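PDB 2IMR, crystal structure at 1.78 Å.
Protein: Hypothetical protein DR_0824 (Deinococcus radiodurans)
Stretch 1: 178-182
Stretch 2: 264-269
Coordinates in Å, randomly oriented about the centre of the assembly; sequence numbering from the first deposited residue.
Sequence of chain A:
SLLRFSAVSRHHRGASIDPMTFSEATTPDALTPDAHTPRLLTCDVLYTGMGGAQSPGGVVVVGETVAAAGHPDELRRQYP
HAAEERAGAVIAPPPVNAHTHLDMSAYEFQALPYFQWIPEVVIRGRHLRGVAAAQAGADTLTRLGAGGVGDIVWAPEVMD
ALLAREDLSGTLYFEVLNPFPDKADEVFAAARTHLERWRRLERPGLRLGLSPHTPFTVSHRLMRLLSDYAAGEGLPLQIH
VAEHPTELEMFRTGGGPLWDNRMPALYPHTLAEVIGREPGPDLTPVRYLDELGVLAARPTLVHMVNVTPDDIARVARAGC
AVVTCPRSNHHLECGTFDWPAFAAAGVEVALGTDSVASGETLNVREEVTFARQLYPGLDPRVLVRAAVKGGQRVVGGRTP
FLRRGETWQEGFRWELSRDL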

# COMPACT_ATOMS: atom_id res chain seq x y z
N ASN A 178 9.44 17.84 3.43
CA ASN A 178 10.20 19.09 3.44
C ASN A 178 11.47 18.87 2.62
O ASN A 178 12.38 18.18 3.05
CB ASN A 178 10.59 19.52 4.85
CG ASN A 178 11.17 20.92 4.88
OD1 ASN A 178 12.17 21.19 4.22
ND2 ASN A 178 10.53 21.81 5.63
N PRO A 179 11.53 19.48 1.42
CA PRO A 179 12.66 19.37 0.50
C PRO A 179 13.88 20.27 0.71
O PRO A 179 14.83 20.21 -0.06
CB PRO A 179 12.00 19.61 -0.85
CG PRO A 179 11.00 20.69 -0.51
CD PRO A 179 10.40 20.18 0.79
N PHE A 180 13.85 21.09 1.76
CA PHE A 180 14.95 22.02 2.05
C PHE A 180 16.01 21.43 2.99
O PHE A 180 15.77 21.25 4.18
CB PHE A 180 14.38 23.30 2.67
CG PHE A 180 13.43 24.03 1.77
CD1 PHE A 180 13.89 24.86 0.76
CD2 PHE A 180 12.05 23.86 1.92
CE1 PHE A 180 13.00 25.52 -0.09
CE2 PHE A 180 11.16 24.52 1.08
CZ PHE A 180 11.63 25.35 0.08
N PRO A 181 17.21 21.14 2.45
CA PRO A 181 18.30 20.57 3.25
C PRO A 181 18.57 21.29 4.57
O PRO A 181 18.82 20.64 5.59
CB PRO A 181 19.50 20.65 2.30
CG PRO A 181 18.86 20.45 0.96
CD PRO A 181 17.63 21.33 1.05
N ASP A 182 18.52 22.62 4.55
CA ASP A 182 18.80 23.40 5.75
C ASP A 182 17.77 23.22 6.86
O ASP A 182 18.05 23.48 8.02
CB ASP A 182 18.91 24.89 5.40
CG ASP A 182 20.03 25.17 4.42
OD1 ASP A 182 21.08 24.50 4.52
OD2 ASP A 182 19.87 26.07 3.57
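Stretch 2, residues 264-269: PALYPH

Stretch 2 lies on stretch 1 as one irregular segment against another. Residues 178-182 form no regular helix or strand, while stretch 2 opens with a short 3-10 segment, 264-266, and continues as loop through His269. A weak backbone hydrogen bond from Tyr267 N to Pro264 O, 3.4 Å long, spans the turn at the point where the chain straightens: Leu266 has phi/psi of -86/-7, Tyr267 of -141/163. The two chains run in the same general sense where they meet, for Pro179 lies nearest Tyr267, with 5.9 Å between their CA atoms, and Phe180 nearest Pro268, with 6.1 Å between theirs. No hydrogen bond joins the stretches; the 251 Å² they bury rests on packing.

Asn178 makes no contact with stretch 2, but it helps to shape the chain that does. Its side chain, with chi1 in the t well, reaches forward along the chain, where Asn178 OD1 accepts a hydrogen bond from Phe180 N at 3.0 Å. A short polar side chain suits this task, satisfying a backbone NH two residues ahead.

Pro179 is buried and directs its CA-to-CB bond toward stretch 2. Its compact ring packs against backbone and side chains alike: Pro179 CG lies 3.3 Å from Leu266 O and 3.9 Å from Tyr267 CD2, while Pro179 CB is 3.9 Å from Pro268 CD. Its own carbonyl also takes part, with O of Pro179 3.3 Å from CG of Pro268. Tyr267 points its CA-to-CB bond away from stretch 1, yet its ring still reaches Pro179, and its hydroxyl is hydrogen-bonded elsewhere in the structure.

Phe180 covers the most ground. Its CA-to-CB bond points sideways, but with chi1 at -61° (m) the ring comes nearer and spreads along the backbone of stretch 2. Pro268 CD sits over one face, 4.1 Å from the centroid of the Phe180 ring and 26° off the normal, a CH-pi contact that suits proline because its CD hydrogens, next to the ring nitrogen, are slightly polarised. Phe180 CD1 also approaches Pro268 CG at 3.6 Å, and Phe180 CE1 lies 3.5 Å from Tyr267 C. Near the plane of the ring, at its edge, Phe180 CZ meets Ala265 O at 3.8 Å. Ala265 turns its methyl away, so it meets the aromatic ring through its backbone.

Pro181 adds a looser apolar contact, Pro181 CD lying 4.2 Å from Pro268 CG. Pro268 thus touches three successive residues of stretch 1, a role suited to a rigid, apolar ring. Asp182, charged and exposed, lies beyond reach of stretch 2.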

# COMPACT_ATOMS: atom_id res chain seq x y z
N PRO A 264 7.24 27.13 -7.25
CA PRO A 264 8.58 27.55 -6.82
C PRO A 264 8.87 27.75 -5.34
O PRO A 264 9.94 27.36 -4.86
CB PRO A 264 8.82 28.83 -7.65
CG PRO A 264 7.44 29.34 -7.90
CD PRO A 264 6.69 28.09 -8.23
N ALA A 265 7.94 28.36 -4.61
CA ALA A 265 8.15 28.61 -3.19
C ALA A 265 8.20 27.34 -2.33
O ALA A 265 8.71 27.37 -1.21
CB ALA A 265 7.07 29.55 -2.67
N LEU A 266 7.69 26.23 -2.85
CA LEU A 266 7.66 24.98 -2.09
C LEU A 266 8.93 24.14 -2.17
O LEU A 266 9.05 23.14 -1.45
CB LEU A 266 6.48 24.12 -2.54
CG LEU A 266 5.08 24.72 -2.55
CD1 LEU A 266 4.07 23.62 -2.87
CD2 LEU A 266 4.76 25.35 -1.21
N TYR A 267 9.87 24.53 -3.02
CA TYR A 267 11.10 23.76 -3.20
C TYR A 267 12.36 24.61 -3.37
O TYR A 267 12.28 25.80 -3.68
CB TYR A 267 11.04 22.92 -4.48
CG TYR A 267 9.99 21.84 -4.58
CD1 TYR A 267 8.69 22.13 -4.99
CD2 TYR A 267 10.33 20.51 -4.34
CE1 TYR A 267 7.75 21.10 -5.17
CE2 TYR A 267 9.41 19.49 -4.52
CZ TYR A 267 8.12 19.79 -4.94
OH TYR A 267 7.23 18.76 -5.10
N PRO A 268 13.54 23.99 -3.18
CA PRO A 268 14.80 24.71 -3.37
C PRO A 268 14.80 25.02 -4.87
O PRO A 268 13.96 24.50 -5.60
CB PRO A 268 15.84 23.65 -3.01
CG PRO A 268 15.17 22.89 -1.92
CD PRO A 268 13.76 22.72 -2.47
N HIS A 269 15.72 25.85 -5.33
CA HIS A 269 15.74 26.23 -6.74
C HIS A 269 16.10 25.13 -7.74
O HIS A 269 15.74 25.23 -8.92
CB HIS A 269 16.67 27.43 -6.93
CG HIS A 269 16.22 28.66 -6.20
ND1 HIS A 269 15.16 29.43 -6.64
CD2 HIS A 269 16.67 29.26 -5.07
CE1 HIS A 269 14.98 30.44 -5.81
NE2 HIS A 269 15.88 30.36 -4.85